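Local coordinates for secreted effector protein sseI (Salmonella enterica subsp. enterica serovar Typhimurium, PDB 4G29) that is a secreted Salmonella virulence effector with a papain-like catalytic domain of the cysteine protease superfamily, probably acting through a catalytic cysteine, at residues T9-A18 with P112-K123; I35-L45 with V96-R104. One frame throughout, in Å; residues are numbered along the deposited sequence.

Contact 1 (T9-A18 with P112-K123); sequences TYNLTSDIDA and PLILSADEWVCK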
loop_
_atom_site.group_PDB
_atom_site.type_symbol
_atom_site.label_atom_id
_atom_site.label_comp_id
_atom_site.label_asym_id
_atom_site.label_seq_id
_atom_site.Cartn_x
_atom_site.Cartn_y
_atom_site.Cartn_z
ATOM N N THR A 9 -14.530 -1.421 -12.390
ATOM C CA THR A 9 -14.473 -1.757 -10.924
ATOM C C THR A 9 -14.170 -0.550 -10.007
ATOM O O THR A 9 -14.147 0.598 -10.451
ATOM C CB THR A 9 -13.562 -2.978 -10.652
ATOM O OG1 THR A 9 -12.208 -2.693 -11.035
ATOM C CG2 THR A 9 -14.099 -4.164 -11.466
ATOM N N TYR A 10 -13.975 -0.810 -8.717
ATOM C CA TYR A 10 -14.196 0.189 -7.679
ATOM C C TYR A 10 -12.966 0.407 -6.826
ATOM O O TYR A 10 -12.057 -0.414 -6.824
ATOM C CB TYR A 10 -15.333 -0.257 -6.762
ATOM C CG TYR A 10 -15.278 -1.725 -6.389
ATOM C CD1 TYR A 10 -15.764 -2.722 -7.261
ATOM C CD2 TYR A 10 -14.706 -2.137 -5.199
ATOM C CE1 TYR A 10 -15.685 -4.058 -6.930
ATOM C CE2 TYR A 10 -14.645 -3.493 -4.867
ATOM C CZ TYR A 10 -15.123 -4.436 -5.728
ATOM O OH TYR A 10 -15.053 -5.764 -5.378
ATOM N N ASN A 11 -12.944 1.544 -6.150
ATOM C CA ASN A 11 -11.844 1.878 -5.231
ATOM C C ASN A 11 -12.229 1.643 -3.771
ATOM O O ASN A 11 -11.333 1.542 -2.885
ATOM C CB ASN A 11 -11.442 3.346 -5.417
ATOM C CG ASN A 11 -10.704 3.600 -6.705
ATOM O OD1 ASN A 11 -10.297 2.681 -7.408
ATOM N ND2 ASN A 11 -10.518 4.876 -7.030
ATOM N N LEU A 12 -13.546 1.606 -3.525
ATOM C CA LEU A 12 -14.095 1.576 -2.176
ATOM C C LEU A 12 -15.026 0.394 -2.039
ATOM O O LEU A 12 -16.021 0.327 -2.739
ATOM C CB LEU A 12 -14.856 2.877 -1.881
ATOM C CG LEU A 12 -14.027 4.163 -1.926
ATOM C CD1 LEU A 12 -14.862 5.422 -1.785
ATOM C CD2 LEU A 12 -12.925 4.160 -0.892
ATOM N N THR A 13 -14.719 -0.501 -1.117
ATOM C CA THR A 13 -15.558 -1.681 -0.913
ATOM C C THR A 13 -16.863 -1.348 -0.203
ATOM O O THR A 13 -16.938 -0.344 0.506
ATOM C CB THR A 13 -14.802 -2.734 -0.070
ATOM O OG1 THR A 13 -15.547 -3.955 -0.104
ATOM C CG2 THR A 13 -14.600 -2.261 1.372
ATOM N N SER A 14 -17.873 -2.212 -0.402
ATOM C CA SER A 14 -19.190 -2.110 0.246
ATOM C C SER A 14 -19.323 -3.097 1.402
ATOM O O SER A 14 -20.263 -2.973 2.205
ATOM C CB SER A 14 -20.315 -2.372 -0.767
ATOM O OG SER A 14 -20.405 -1.261 -1.625
ATOM N N ASP A 15 -18.378 -4.044 1.481
ATOM C CA ASP A 15 -18.226 -5.014 2.585
ATOM C C ASP A 15 -18.164 -4.307 3.942
ATOM O O ASP A 15 -18.620 -4.849 4.954
ATOM C CB ASP A 15 -16.925 -5.844 2.444
ATOM C CG ASP A 15 -16.930 -6.847 1.273
ATOM O OD1 ASP A 15 -17.934 -7.017 0.531
ATOM O OD2 ASP A 15 -15.865 -7.496 1.100
ATOM N N ILE A 16 -17.548 -3.123 3.960
ATOM C CA ILE A 16 -17.494 -2.237 5.145
ATOM C C ILE A 16 -17.949 -0.882 4.649
ATOM O O ILE A 16 -18.016 -0.689 3.448
ATOM C CB ILE A 16 -16.052 -2.157 5.775
ATOM C CG1 ILE A 16 -15.020 -1.841 4.702
ATOM C CG2 ILE A 16 -15.742 -3.482 6.556
ATOM C CD1 ILE A 16 -13.660 -1.396 5.237
ATOM N N ASP A 17 -18.230 0.077 5.531
ATOM C CA ASP A 17 -18.695 1.377 5.016
ATOM C C ASP A 17 -17.503 2.252 4.573
ATOM O O ASP A 17 -17.206 3.304 5.163
ATOM C CB ASP A 17 -19.609 2.106 5.982
ATOM C CG ASP A 17 -20.485 3.150 5.271
ATOM O OD1 ASP A 17 -20.180 3.562 4.101
ATOM O OD2 ASP A 17 -21.486 3.558 5.881
ATOM N N ALA A 18 -16.828 1.798 3.516
ATOM C CA ALA A 18 -15.638 2.484 3.039
ATOM C C ALA A 18 -15.915 3.905 2.564
ATOM O O ALA A 18 -15.105 4.810 2.798
ATOM C CB ALA A 18 -14.961 1.686 1.923
ATOM N N PRO A 112 -8.058 7.260 -3.722
ATOM C CA PRO A 112 -7.782 6.517 -2.500
ATOM C C PRO A 112 -8.521 5.163 -2.487
ATOM O O PRO A 112 -9.658 5.082 -2.974
ATOM C CB PRO A 112 -8.351 7.417 -1.416
ATOM C CG PRO A 112 -9.224 8.401 -2.118
ATOM C CD PRO A 112 -8.686 8.563 -3.453
ATOM N N LEU A 113 -7.877 4.141 -1.942
ATOM C CA LEU A 113 -8.463 2.800 -1.885
ATOM C C LEU A 113 -8.779 2.451 -0.436
ATOM O O LEU A 113 -7.973 2.638 0.432
ATOM C CB LEU A 113 -7.460 1.751 -2.398
ATOM C CG LEU A 113 -6.881 1.974 -3.787
ATOM C CD1 LEU A 113 -5.797 0.914 -4.075
ATOM C CD2 LEU A 113 -7.988 2.073 -4.848
ATOM N N ILE A 114 -9.973 1.903 -0.220
ATOM C CA ILE A 114 -10.287 1.177 1.026
ATOM C C ILE A 114 -11.008 -0.096 0.547
ATOM O O ILE A 114 -12.165 -0.047 0.091
ATOM C CB ILE A 114 -11.172 1.997 1.967
ATOM C CG1 ILE A 114 -10.540 3.348 2.311
ATOM C CG2 ILE A 114 -11.467 1.194 3.314
ATOM C CD1 ILE A 114 -11.459 4.264 3.138
ATOM N N LEU A 115 -10.314 -1.222 0.639
ATOM C CA LEU A 115 -10.698 -2.435 -0.028
ATOM C C LEU A 115 -10.474 -3.631 0.850
ATOM O O LEU A 115 -9.683 -3.571 1.761
ATOM C CB LEU A 115 -9.896 -2.654 -1.306
ATOM C CG LEU A 115 -10.113 -1.676 -2.483
ATOM C CD1 LEU A 115 -9.101 -1.906 -3.550
ATOM C CD2 LEU A 115 -11.545 -1.910 -3.042
ATOM N N SER A 116 -11.122 -4.760 0.564
ATOM C CA SER A 116 -10.647 -5.982 1.233
ATOM C C SER A 116 -9.213 -6.289 0.798
ATOM O O SER A 116 -8.736 -5.777 -0.225
ATOM C CB SER A 116 -11.519 -7.189 0.919
ATOM O OG SER A 116 -11.257 -7.693 -0.395
ATOM N N ALA A 117 -8.511 -7.129 1.549
ATOM C CA ALA A 117 -7.128 -7.435 1.185
ATOM C C ALA A 117 -7.103 -8.081 -0.193
ATOM O O ALA A 117 -6.219 -7.808 -0.977
ATOM C CB ALA A 117 -6.476 -8.350 2.187
ATOM N N ASP A 118 -8.064 -8.945 -0.515
ATOM C CA ASP A 118 -8.016 -9.601 -1.798
ATOM C C ASP A 118 -8.321 -8.600 -2.910
ATOM O O ASP A 118 -7.748 -8.727 -4.003
ATOM C CB ASP A 118 -9.004 -10.764 -1.872
ATOM C CG ASP A 118 -8.537 -11.998 -1.097
ATOM O OD1 ASP A 118 -7.414 -12.061 -0.562
ATOM O OD2 ASP A 118 -9.318 -12.940 -1.030
ATOM N N GLU A 119 -9.232 -7.646 -2.651
ATOM C CA GLU A 119 -9.578 -6.652 -3.655
ATOM C C GLU A 119 -8.400 -5.740 -3.887
ATOM O O GLU A 119 -8.150 -5.325 -5.022
ATOM C CB GLU A 119 -10.812 -5.854 -3.256
ATOM C CG GLU A 119 -12.084 -6.605 -3.278
ATOM C CD GLU A 119 -13.229 -5.911 -2.570
ATOM O OE1 GLU A 119 -13.025 -5.100 -1.647
ATOM O OE2 GLU A 119 -14.389 -6.227 -2.936
ATOM N N TRP A 120 -7.653 -5.437 -2.810
ATOM C CA TRP A 120 -6.485 -4.558 -2.886
ATOM C C TRP A 120 -5.413 -5.199 -3.812
ATOM O O TRP A 120 -4.882 -4.581 -4.742
ATOM C CB TRP A 120 -5.957 -4.268 -1.498
ATOM C CG TRP A 120 -4.734 -3.343 -1.437
ATOM C CD1 TRP A 120 -4.749 -1.983 -1.387
ATOM C CD2 TRP A 120 -3.363 -3.736 -1.475
ATOM N NE1 TRP A 120 -3.479 -1.491 -1.376
ATOM C CE2 TRP A 120 -2.594 -2.558 -1.410
ATOM C CE3 TRP A 120 -2.692 -4.973 -1.520
ATOM C CZ2 TRP A 120 -1.257 -2.572 -1.400
ATOM C CZ3 TRP A 120 -1.319 -4.969 -1.534
ATOM C CH2 TRP A 120 -0.614 -3.779 -1.465
ATOM N N VAL A 121 -5.156 -6.484 -3.617
ATOM C CA VAL A 121 -4.187 -7.168 -4.444
ATOM C C VAL A 121 -4.609 -7.153 -5.921
ATOM O O VAL A 121 -3.794 -6.962 -6.822
ATOM C CB VAL A 121 -4.015 -8.614 -3.969
ATOM C CG1 VAL A 121 -3.213 -9.401 -5.025
ATOM C CG2 VAL A 121 -3.323 -8.648 -2.674
ATOM N N CYS A 122 -5.910 -7.376 -6.137
ATOM C CA CYS A 122 -6.527 -7.364 -7.439
ATOM C C CYS A 122 -6.349 -6.027 -8.101
ATOM O O CYS A 122 -5.954 -5.968 -9.266
ATOM C CB CYS A 122 -8.001 -7.732 -7.309
ATOM S SG CYS A 122 -8.172 -9.545 -7.072
ATOM N N LYS A 123 -6.555 -4.963 -7.335
ATOM C CA LYS A 123 -6.426 -3.599 -7.865
ATOM C C LYS A 123 -4.990 -3.310 -8.363
ATOM O O LYS A 123 -4.794 -2.783 -9.474
ATOM C CB LYS A 123 -6.816 -2.562 -6.814
ATOM C CG LYS A 123 -7.046 -1.162 -7.386
ATOM C CD LYS A 123 -8.362 -1.061 -8.120
ATOM C CE LYS A 123 -8.615 0.313 -8.681
ATOM N NZ LYS A 123 -9.902 0.411 -9.482
HETATM O O HOH W 1 -11.212 6.652 -4.551
#
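A single beta bridge, L12 with I114, fastens the N-terminal loop to the outermost strand 113-116. Two backbone bonds make it: I114 N gives to N11 O at 3.0 Å, and T13 N gives to I114 O at 2.9 Å. On the I114 side, the CG2 branch packs against A18 CB (3.8 Å) and I16 CD1, while L12 CD2 lies against I114 CB. The other flank is largely polar and is built on the helix that follows the strand. S116 and E119 form the capping box at its start: E119 N donates to S116 OG, and S116 N returns a bond to E119 OE1 (2.9 Å), meeting that oxygen on its anti side. The carboxylate thus fixed also receives the loop. Y10 OH donates to E119 OE2 at 2.6 Å from above the carboxylate plane, with ring and carboxylate 74° apart, and T13 OG1 gives a weak bond to OE1. With chi1 at -169°, T13 turns OG1 away from its own N and toward the following backbone, where it also accepts from D15 N in an ST turn. D15 OD2, 4.5 Å from E119 OE2, adds a negative charge that the three donors on this carboxylate would probably offset. Beyond L115, whose CD2 touches Y10 CD2, K123 NZ reaches N11 OD1 in a weak bond of 3.1 Å. The amide nitrogen of N11 binds N110 and a water that donates to P112 O.

Contact 2 (I35-L45 with V96-R104); sequences IMNPVGQCESL and VSAHQFENR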
loop_
_atom_site.group_PDB
_atom_site.type_symbol
_atom_site.label_atom_id
_atom_site.label_comp_id
_atom_site.label_asym_id
_atom_site.label_seq_id
_atom_site.Cartn_x
_atom_site.Cartn_y
_atom_site.Cartn_z
ATOM N N ILE A 35 -4.657 13.588 0.930
ATOM C CA ILE A 35 -5.375 12.829 -0.069
ATOM C C ILE A 35 -5.471 13.629 -1.371
ATOM O O ILE A 35 -5.428 13.072 -2.452
ATOM C CB ILE A 35 -6.768 12.345 0.459
ATOM C CG1 ILE A 35 -6.556 11.344 1.587
ATOM C CG2 ILE A 35 -7.587 11.754 -0.659
ATOM C CD1 ILE A 35 -7.893 10.893 2.257
HETATM N N MSE A 36 -5.646 14.932 -1.280
HETATM C CA MSE A 36 -5.634 15.738 -2.494
HETATM C C MSE A 36 -4.278 15.761 -3.170
HETATM O O MSE A 36 -4.184 15.826 -4.398
HETATM C CB MSE A 36 -6.091 17.180 -2.178
HETATM C CG MSE A 36 -6.525 17.899 -3.381
HETATM SE SE MSE A 36 -7.221 19.672 -3.068
HETATM C CE MSE A 36 -8.437 19.168 -1.684
ATOM N N ASN A 37 -3.222 15.718 -2.352
ATOM C CA ASN A 37 -1.828 15.790 -2.748
ATOM C C ASN A 37 -0.990 14.684 -2.135
ATOM O O ASN A 37 -0.185 14.944 -1.249
ATOM C CB ASN A 37 -1.255 17.162 -2.403
ATOM C CG ASN A 37 -1.916 18.291 -3.227
ATOM O OD1 ASN A 37 -1.734 18.369 -4.438
ATOM N ND2 ASN A 37 -2.732 19.115 -2.562
ATOM N N PRO A 38 -1.135 13.461 -2.676
ATOM C CA PRO A 38 -0.635 12.242 -2.010
ATOM C C PRO A 38 0.837 11.981 -2.216
ATOM O O PRO A 38 1.377 11.139 -1.508
ATOM C CB PRO A 38 -1.452 11.145 -2.697
ATOM C CG PRO A 38 -1.792 11.673 -3.990
ATOM C CD PRO A 38 -2.076 13.109 -3.739
ATOM N N VAL A 39 1.509 12.628 -3.173
ATOM C CA VAL A 39 2.885 12.266 -3.450
ATOM C C VAL A 39 3.757 12.592 -2.229
ATOM O O VAL A 39 3.716 13.677 -1.691
ATOM C CB VAL A 39 3.472 12.923 -4.739
ATOM C CG1 VAL A 39 5.002 12.707 -4.784
ATOM C CG2 VAL A 39 2.773 12.338 -5.935
ATOM N N GLY A 40 4.514 11.614 -1.791
ATOM C CA GLY A 40 5.379 11.768 -0.644
ATOM C C GLY A 40 4.671 11.615 0.702
ATOM O O GLY A 40 5.312 11.787 1.731
ATOM N N GLN A 41 3.388 11.285 0.691
ATOM C CA GLN A 41 2.613 11.213 1.948
ATOM C C GLN A 41 2.368 9.878 2.624
ATOM O O GLN A 41 1.881 10.000 3.773
ATOM C CB GLN A 41 1.231 11.853 1.760
ATOM C CG GLN A 41 1.273 13.279 1.317
ATOM C CD GLN A 41 2.010 14.184 2.260
ATOM O OE1 GLN A 41 2.314 13.843 3.397
ATOM N NE2 GLN A 41 2.275 15.380 1.806
ATOM N N CYS A 42 2.541 8.692 1.952
ATOM C CA CYS A 42 2.114 7.387 2.422
ATOM C C CYS A 42 2.784 7.241 3.773
ATOM O O CYS A 42 2.138 6.768 4.645
ATOM C CB CYS A 42 2.384 6.096 1.513
ATOM S SG CYS A 42 3.832 6.090 0.809
ATOM N N GLU A 43 4.067 7.602 3.943
ATOM C CA GLU A 43 4.681 7.172 5.195
ATOM C C GLU A 43 4.019 7.907 6.382
ATOM O O GLU A 43 3.683 7.288 7.446
ATOM C CB GLU A 43 6.209 7.359 5.135
ATOM C CG GLU A 43 6.884 6.650 6.151
ATOM C CD GLU A 43 8.390 6.679 5.962
ATOM O OE1 GLU A 43 8.969 7.126 6.928
ATOM O OE2 GLU A 43 8.965 6.258 4.934
ATOM N N SER A 44 3.790 9.217 6.209
ATOM C CA SER A 44 3.221 10.055 7.290
ATOM C C SER A 44 1.743 9.714 7.586
ATOM O O SER A 44 1.219 10.124 8.607
ATOM C CB SER A 44 3.358 11.575 6.993
ATOM O OG SER A 44 2.420 12.023 6.015
ATOM N N LEU A 45 1.060 9.065 6.629
ATOM C CA LEU A 45 -0.334 8.693 6.791
ATOM C C LEU A 45 -0.484 7.393 7.580
ATOM O O LEU A 45 -1.617 7.097 8.015
ATOM C CB LEU A 45 -1.052 8.599 5.450
ATOM C CG LEU A 45 -1.384 9.909 4.776
ATOM C CD1 LEU A 45 -1.658 9.730 3.261
ATOM C CD2 LEU A 45 -2.540 10.653 5.442
ATOM N N VAL A 96 -5.018 5.100 1.255
ATOM C CA VAL A 96 -5.587 6.375 0.863
ATOM C C VAL A 96 -4.635 7.291 0.057
ATOM O O VAL A 96 -5.044 8.363 -0.350
ATOM C CB VAL A 96 -6.247 7.133 2.040
ATOM C CG1 VAL A 96 -7.276 6.238 2.807
ATOM C CG2 VAL A 96 -5.226 7.656 3.039
ATOM N N SER A 97 -3.402 6.852 -0.183
ATOM C CA SER A 97 -2.476 7.574 -1.048
ATOM C C SER A 97 -2.039 6.776 -2.281
ATOM O O SER A 97 -1.061 7.145 -2.936
ATOM C CB SER A 97 -1.275 8.060 -0.270
ATOM O OG SER A 97 -0.457 7.021 0.202
ATOM N N ALA A 98 -2.777 5.719 -2.629
ATOM C CA ALA A 98 -2.435 4.837 -3.765
ATOM C C ALA A 98 -2.308 5.643 -5.051
ATOM O O ALA A 98 -1.477 5.373 -5.924
ATOM C CB ALA A 98 -3.553 3.717 -3.945
ATOM N N HIS A 99 -3.190 6.612 -5.173
ATOM C CA HIS A 99 -3.254 7.438 -6.362
ATOM C C HIS A 99 -2.061 8.335 -6.574
ATOM O O HIS A 99 -1.996 9.011 -7.645
ATOM C CB HIS A 99 -4.526 8.260 -6.471
ATOM C CG HIS A 99 -4.819 9.033 -5.239
ATOM N ND1 HIS A 99 -4.963 10.403 -5.225
ATOM C CD2 HIS A 99 -4.886 8.628 -3.962
ATOM C CE1 HIS A 99 -5.219 10.784 -3.978
ATOM N NE2 HIS A 99 -5.151 9.724 -3.195
ATOM N N GLN A 100 -1.100 8.321 -5.648
ATOM C CA GLN A 100 0.198 8.941 -5.947
ATOM C C GLN A 100 0.856 8.361 -7.219
ATOM O O GLN A 100 1.696 9.008 -7.807
ATOM C CB GLN A 100 1.156 8.925 -4.774
ATOM C CG GLN A 100 1.785 7.602 -4.459
ATOM C CD GLN A 100 3.064 7.685 -3.648
ATOM O OE1 GLN A 100 3.847 8.632 -3.791
ATOM N NE2 GLN A 100 3.351 6.624 -2.877
ATOM N N PHE A 101 0.432 7.172 -7.641
ATOM C CA PHE A 101 0.976 6.471 -8.813
ATOM C C PHE A 101 0.199 6.676 -10.115
ATOM O O PHE A 101 0.640 6.221 -11.198
ATOM C CB PHE A 101 1.109 4.970 -8.513
ATOM C CG PHE A 101 1.993 4.682 -7.350
ATOM C CD1 PHE A 101 3.291 5.129 -7.357
ATOM C CD2 PHE A 101 1.512 4.002 -6.247
ATOM C CE1 PHE A 101 4.133 4.926 -6.298
ATOM C CE2 PHE A 101 2.326 3.758 -5.171
ATOM C CZ PHE A 101 3.631 4.218 -5.178
ATOM N N GLU A 102 -0.933 7.370 -10.029
ATOM C CA GLU A 102 -1.808 7.596 -11.204
ATOM C C GLU A 102 -1.065 8.092 -12.429
ATOM O O GLU A 102 -1.330 7.637 -13.574
ATOM C CB GLU A 102 -2.909 8.598 -10.865
ATOM C CG GLU A 102 -4.053 8.595 -11.874
ATOM C CD GLU A 102 -5.063 9.709 -11.619
ATOM O OE1 GLU A 102 -4.748 10.630 -10.819
ATOM O OE2 GLU A 102 -6.166 9.662 -12.238
ATOM N N ASN A 103 -0.151 9.016 -12.190
ATOM C CA ASN A 103 0.646 9.641 -13.227
ATOM C C ASN A 103 2.032 9.011 -13.426
ATOM O O ASN A 103 2.873 9.620 -14.096
ATOM C CB ASN A 103 0.761 11.145 -12.926
ATOM C CG ASN A 103 -0.588 11.865 -13.042
ATOM O OD1 ASN A 103 -1.302 11.694 -14.028
ATOM N ND2 ASN A 103 -0.958 12.645 -12.022
ATOM N N ARG A 104 2.248 7.801 -12.881
ATOM C CA ARG A 104 3.540 7.071 -12.969
ATOM C C ARG A 104 3.430 5.668 -13.540
ATOM O O ARG A 104 4.114 4.749 -13.093
ATOM C CB ARG A 104 4.162 6.983 -11.589
ATOM C CG ARG A 104 4.444 8.337 -11.058
ATOM C CD ARG A 104 4.683 8.338 -9.594
ATOM N NE ARG A 104 4.970 9.713 -9.188
ATOM C CZ ARG A 104 5.875 10.063 -8.277
ATOM N NH1 ARG A 104 6.599 9.130 -7.650
ATOM N NH2 ARG A 104 6.052 11.347 -7.988
#
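P38 lays its CG over one face of the H99 ring, 3.8 Å from the centroid, a CH-pi contact at the heart of the tightly packed side. The ring is held from its own segment: H99 NE2 donates to V96 O at 3.2 Å, with the acceptor almost in the ring plane. Beside it, S97 CB touches both P38 CB and L45 CD1, each at 3.9 Å, from different directions, and V96 meets I35 CD1 through its CB and L45 CD1 through CG2. No hydrogen bond crosses between the segments, which join by packing alone. Here the loop after strand 90-95 covers the start of helix 42-55, where C42, with H80 and D95, is placed as a Cys-His-Asp triad would be, probably the catalytic one, as expected of a papain-like fold. S97 OG comes within 3.3 Å of C42 CB. Q100 CG stands between its backbone N and carbonyl carbon (chi1 75°), and the extended chain carries NE2 to H80 ND1, its hydrogen-bond partner, and alongside C42 SG at 3.8 Å. Toward solvent the contact thins: exposed V39 touches Q100 CB with CG2 (4.0 Å), and its CG1 lies 3.6 Å from R104 NH2.

From the N terminus, loop 9-18 enters contact 1 at once but meets 112-123 only some hundred residues later. Helix 18-26 follows, and 35-45, from the end of helix 29-36 into helix 42-55, is the first half of contact 2. Strands 61-69, 78-87 and 90-95 intervene before 96-104 returns to close contact 2, and 112-123 then closes contact 1. The smaller loop therefore lies wholly within the larger. Contact 2 ties the helical layer to the loop leaving strand 90-95; contact 1 ties the N-terminal loop to the sheet's edge strand and its helix. Their centres are about 16 Å apart, yet they touch where P112 packs on H99, V96 and I35, and L113 on A98.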